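Local atomic coordinates of Ras GTPase-activating-like protein IQGAP2 (PDB entry 5CJP), a protein that is a scaffold whose GAP-related domain probably binds GTP-loaded Rho-family GTPases such as Cdc42. Residues K186-I191 against Y301-K306; Y237-I242 against V273-A278. One frame throughout, in Å; residues are numbered along the deposited sequence.

Interactions 1 and 2 are neighbours in one helical bundle, their centres about 10 Å apart, and they involve four different helices: 167-193 and 294-311 in the first, 222-243 and 261-278 in the second. Along the chain the contacts are nested, since the two segments of interaction 2 lie between those of interaction 1. They also touch directly: F304 packs on L274 and A278, and I191 on M238, so the inner pair of helices rests on the outer pair. Interaction 1 runs from the core out to a polar margin, whereas interaction 2 is buried beneath another protein chain, consistent with a helical core that presents a GTPase-binding surface.

Interaction 1. Residues K186-I191 against Y301-K306; sequences KVLNSI and YQEFRK
The F304 ring takes the CD1 methyl of L188 over one face, in a CH-pi contact 4.3 Å from the methyl carbon CD1 to the ring centroid. The methyl stands 21° off the ring normal, displaced toward the rim, so its nearest ring atoms are CZ and CE2, with L188 CD1 to F304 CZ measuring 4.1 Å. Two more aromatic rings adjoin F304: that of Y234, inclined to it, and that of F308, nearly parallel to it. The flat carboxylate of E303 meets the other methyl of L188, CD2, which lies 3.9 Å from E303 OE2. The leucine is thus shared, one branch on the aromatic core and the other against the carboxylate at the margin; its CG is anti to the backbone N (chi1 171°), which carries both methyls toward the neighbouring helix. An alanine at L188 is likely to open a gap over the F304 face and leave the E303 carboxylate without the methyl it lies against. Beside it, N189 ND2 comes no nearer than 4.3 Å to E303 OE1, a loose polar approach suited to the solvent side. Away from the contact, S190 OG bonds to K186 O within its own helix. The helix segments run nearly parallel at a 20° crossing angle, and the 11.4 Å between their axes is spanned by the ends of L188, E303 and F304, as here between two helices of the all-helical GAP fold.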
# COMPACT_ATOMS: atom_id res chain seq x y z
N LYS E 186 23.31 9.81 -32.69
CA LYS E 186 22.00 9.18 -32.54
C LYS E 186 21.29 9.81 -31.34
O LYS E 186 20.14 10.22 -31.44
CB LYS E 186 22.15 7.67 -32.34
CG LYS E 186 22.55 6.93 -33.61
CD LYS E 186 22.38 5.43 -33.49
CE LYS E 186 22.61 4.78 -34.86
NZ LYS E 186 22.43 3.29 -34.85
N VAL E 187 21.98 9.92 -30.20
CA VAL E 187 21.39 10.52 -29.02
C VAL E 187 20.97 11.96 -29.29
O VAL E 187 19.84 12.35 -29.04
CB VAL E 187 22.38 10.55 -27.84
CG1 VAL E 187 21.80 11.37 -26.72
CG2 VAL E 187 22.67 9.14 -27.37
N LEU E 188 21.91 12.74 -29.81
CA LEU E 188 21.68 14.13 -30.13
C LEU E 188 20.46 14.36 -31.01
O LEU E 188 19.66 15.25 -30.74
CB LEU E 188 22.91 14.70 -30.83
CG LEU E 188 22.73 16.10 -31.41
CD1 LEU E 188 22.44 17.06 -30.26
CD2 LEU E 188 23.97 16.52 -32.19
N ASN E 189 20.31 13.57 -32.06
CA ASN E 189 19.17 13.76 -32.95
C ASN E 189 17.83 13.48 -32.26
O ASN E 189 16.84 14.15 -32.54
CB ASN E 189 19.34 12.91 -34.22
CG ASN E 189 20.40 13.49 -35.18
OD1 ASN E 189 20.99 12.76 -35.97
ND2 ASN E 189 20.62 14.80 -35.12
N SER E 190 17.80 12.49 -31.36
CA SER E 190 16.57 12.17 -30.65
C SER E 190 16.16 13.41 -29.85
O SER E 190 15.01 13.85 -29.90
CB SER E 190 16.79 11.02 -29.67
OG SER E 190 17.38 9.92 -30.32
N ILE E 191 17.13 13.95 -29.12
CA ILE E 191 16.90 15.14 -28.31
C ILE E 191 16.50 16.37 -29.15
O ILE E 191 15.43 16.93 -28.95
CB ILE E 191 18.17 15.51 -27.48
CG1 ILE E 191 18.57 14.34 -26.56
CG2 ILE E 191 17.88 16.74 -26.64
CD1 ILE E 191 19.94 14.47 -25.92
N TYR E 301 27.15 22.21 -30.94
CA TYR E 301 26.85 23.34 -30.08
C TYR E 301 25.82 24.23 -30.78
O TYR E 301 24.83 24.65 -30.19
CB TYR E 301 28.12 24.15 -29.79
CG TYR E 301 27.81 25.53 -29.24
CD1 TYR E 301 27.22 25.69 -27.98
CD2 TYR E 301 28.03 26.68 -30.01
CE1 TYR E 301 26.85 26.94 -27.51
CE2 TYR E 301 27.66 27.95 -29.55
CZ TYR E 301 27.07 28.07 -28.29
OH TYR E 301 26.67 29.29 -27.82
N GLN E 302 26.05 24.49 -32.07
CA GLN E 302 25.14 25.32 -32.83
C GLN E 302 23.73 24.73 -32.84
O GLN E 302 22.75 25.47 -32.87
CB GLN E 302 25.65 25.49 -34.27
CG GLN E 302 26.86 26.40 -34.42
CD GLN E 302 26.65 27.73 -33.74
OE1 GLN E 302 25.57 28.32 -33.83
NE2 GLN E 302 27.68 28.23 -33.07
N GLU E 303 23.63 23.41 -32.82
CA GLU E 303 22.32 22.77 -32.79
C GLU E 303 21.72 22.96 -31.40
O GLU E 303 20.55 23.32 -31.26
CB GLU E 303 22.43 21.28 -33.11
CG GLU E 303 22.83 20.98 -34.53
CD GLU E 303 22.76 19.50 -34.85
OE1 GLU E 303 21.66 18.91 -34.75
OE2 GLU E 303 23.81 18.91 -35.21
N PHE E 304 22.52 22.71 -30.37
CA PHE E 304 22.09 22.87 -28.99
C PHE E 304 21.65 24.31 -28.73
O PHE E 304 20.58 24.55 -28.16
CB PHE E 304 23.22 22.53 -28.05
CG PHE E 304 23.19 21.12 -27.56
CD1 PHE E 304 24.38 20.42 -27.33
CD2 PHE E 304 21.98 20.50 -27.28
CE1 PHE E 304 24.36 19.12 -26.82
CE2 PHE E 304 21.96 19.19 -26.77
CZ PHE E 304 23.14 18.51 -26.53
N ARG E 305 22.48 25.25 -29.17
CA ARG E 305 22.20 26.67 -28.99
C ARG E 305 20.84 27.03 -29.58
O ARG E 305 20.07 27.77 -28.98
CB ARG E 305 23.29 27.50 -29.66
CG ARG E 305 23.14 28.99 -29.45
CD ARG E 305 22.84 29.73 -30.76
NE ARG E 305 22.57 31.15 -30.52
CZ ARG E 305 23.41 31.99 -29.91
NH1 ARG E 305 24.58 31.55 -29.47
NH2 ARG E 305 23.05 33.25 -29.71
N LYS E 306 20.54 26.48 -30.75
CA LYS E 306 19.27 26.74 -31.42
C LYS E 306 18.10 26.14 -30.62
O LYS E 306 17.02 26.73 -30.53
CB LYS E 306 19.29 26.16 -32.83
CG LYS E 306 18.01 26.37 -33.60
CD LYS E 306 18.07 25.73 -34.97
CE LYS E 306 16.77 25.94 -35.72
NZ LYS E 306 16.83 25.32 -37.07

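Interaction 2. Residues Y237-I242 against V273-A278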
# COMPACT_ATOMS: atom_id res chain seq x y z
N TYR E 237 18.81 18.32 -16.41
CA TYR E 237 17.63 17.52 -16.71
C TYR E 237 17.81 16.17 -17.39
O TYR E 237 17.41 15.15 -16.84
CB TYR E 237 16.64 18.36 -17.53
CG TYR E 237 15.36 17.64 -17.90
CD1 TYR E 237 14.56 17.03 -16.92
CD2 TYR E 237 14.92 17.61 -19.23
CE1 TYR E 237 13.37 16.41 -17.25
CE2 TYR E 237 13.72 16.98 -19.58
CZ TYR E 237 12.94 16.38 -18.58
OH TYR E 237 11.75 15.76 -18.92
N MET E 238 18.40 16.14 -18.57
CA MET E 238 18.54 14.86 -19.27
C MET E 238 19.88 14.16 -19.30
O MET E 238 19.92 12.94 -19.43
CB MET E 238 18.03 15.02 -20.70
CG MET E 238 18.83 15.96 -21.55
SD MET E 238 17.92 16.15 -23.07
CE MET E 238 17.42 17.92 -22.96
N ASN E 239 20.99 14.89 -19.18
CA ASN E 239 22.29 14.25 -19.22
C ASN E 239 22.40 13.14 -18.16
O ASN E 239 23.03 12.10 -18.39
CB ASN E 239 23.40 15.30 -19.04
CG ASN E 239 24.73 14.83 -19.61
OD1 ASN E 239 24.79 14.24 -20.68
ND2 ASN E 239 25.80 15.12 -18.89
N PRO E 240 21.80 13.35 -16.98
CA PRO E 240 21.89 12.29 -15.98
C PRO E 240 21.14 11.03 -16.42
O PRO E 240 21.53 9.91 -16.07
CB PRO E 240 21.27 12.93 -14.75
CG PRO E 240 21.72 14.36 -14.88
CD PRO E 240 21.48 14.65 -16.34
N ALA E 241 20.08 11.19 -17.19
CA ALA E 241 19.31 10.03 -17.64
C ALA E 241 20.06 9.25 -18.71
O ALA E 241 19.85 8.03 -18.90
CB ALA E 241 17.97 10.47 -18.14
N ILE E 242 20.94 9.93 -19.43
CA ILE E 242 21.73 9.27 -20.44
C ILE E 242 22.81 8.44 -19.73
O ILE E 242 23.03 7.28 -20.04
CB ILE E 242 22.38 10.31 -21.37
CG1 ILE E 242 21.30 10.99 -22.22
CG2 ILE E 242 23.43 9.64 -22.25
CD1 ILE E 242 21.80 12.22 -22.90
N VAL E 273 30.96 14.14 -24.31
CA VAL E 273 30.98 14.85 -25.58
C VAL E 273 29.83 15.85 -25.67
O VAL E 273 30.03 16.99 -26.06
CB VAL E 273 30.88 13.90 -26.78
CG1 VAL E 273 30.75 14.70 -28.06
CG2 VAL E 273 32.11 13.02 -26.84
N LEU E 274 28.63 15.43 -25.30
CA LEU E 274 27.49 16.33 -25.37
C LEU E 274 27.57 17.51 -24.39
O LEU E 274 27.11 18.61 -24.72
CB LEU E 274 26.18 15.54 -25.18
CG LEU E 274 25.73 14.64 -26.35
CD1 LEU E 274 24.37 14.02 -26.04
CD2 LEU E 274 25.64 15.43 -27.64
N GLN E 275 28.16 17.31 -23.20
CA GLN E 275 28.30 18.40 -22.24
C GLN E 275 29.14 19.47 -22.92
O GLN E 275 28.70 20.60 -23.08
CB GLN E 275 29.07 17.95 -21.00
CG GLN E 275 28.53 18.44 -19.65
CD GLN E 275 28.07 19.90 -19.60
OE1 GLN E 275 27.13 20.27 -20.28
NE2 GLN E 275 28.73 20.72 -18.76
N HIS E 276 30.33 19.07 -23.34
CA HIS E 276 31.25 19.98 -24.03
C HIS E 276 30.59 20.76 -25.15
O HIS E 276 30.78 21.97 -25.26
CB HIS E 276 32.44 19.19 -24.58
CG HIS E 276 33.45 18.84 -23.54
ND1 HIS E 276 34.56 19.62 -23.29
CD2 HIS E 276 33.49 17.82 -22.64
CE1 HIS E 276 35.24 19.09 -22.28
NE2 HIS E 276 34.61 18.01 -21.88
N ALA E 277 29.80 20.06 -25.97
CA ALA E 277 29.11 20.71 -27.07
C ALA E 277 28.12 21.73 -26.54
O ALA E 277 28.10 22.87 -26.98
CB ALA E 277 28.40 19.69 -27.91
N ALA E 278 27.30 21.32 -25.57
CA ALA E 278 26.30 22.22 -25.01
C ALA E 278 26.94 23.44 -24.35
O ALA E 278 26.35 24.52 -24.32
CB ALA E 278 25.44 21.49 -24.01
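I242 and L274 supply the apolar contact between the helices, a methyl-to-methyl approach of 4.4 Å from I242 CD1 to L274 CD1. Both are branched aliphatic residues directed at the opposite segment, and both also pack on Y234; L274 further reaches T184 and V187 of helix 167-193. Their shape and lack of polar groups suit a site so fully enclosed.

The second meeting is of polar side chains that touch without bonding. N239 lies level with Q275, their CA atoms 7.9 Å apart, and its amide nitrogen ND2 comes within 4.4 Å of the aliphatic CG of Q275. Neither amide spends its hydrogen-bonding capacity on the other. N239 ND2 is bonded to an aromatic side chain of another protein's chain, while N239 OD1 makes a weak hydrogen bond with Y234 OH; Q275 NE2 is bonded to the backbone of that same partner protein. The first torsion of N239, with CG roughly anti to the backbone N (chi1 -157°), swings the amide out toward the other helix.

Backbone bonding explains the kink in helix 222-243. P240 has no N-H to give, and A241 N lacks the regular bond to the residue four back, making instead a weak one to M238 O, so the helix kinks just after N239; regular bonding resumes with I242 N to M238 O at 3.2 Å. Asn-Pro-Ala here belongs to the signature block of RasGAP domains.

Q275 sits with its side chain about 8 Å from a bound GTP. The apolar pair thus joins the helices, while the buried amides offer their N-H groups to the partner, consistent with a GTPase-docking surface.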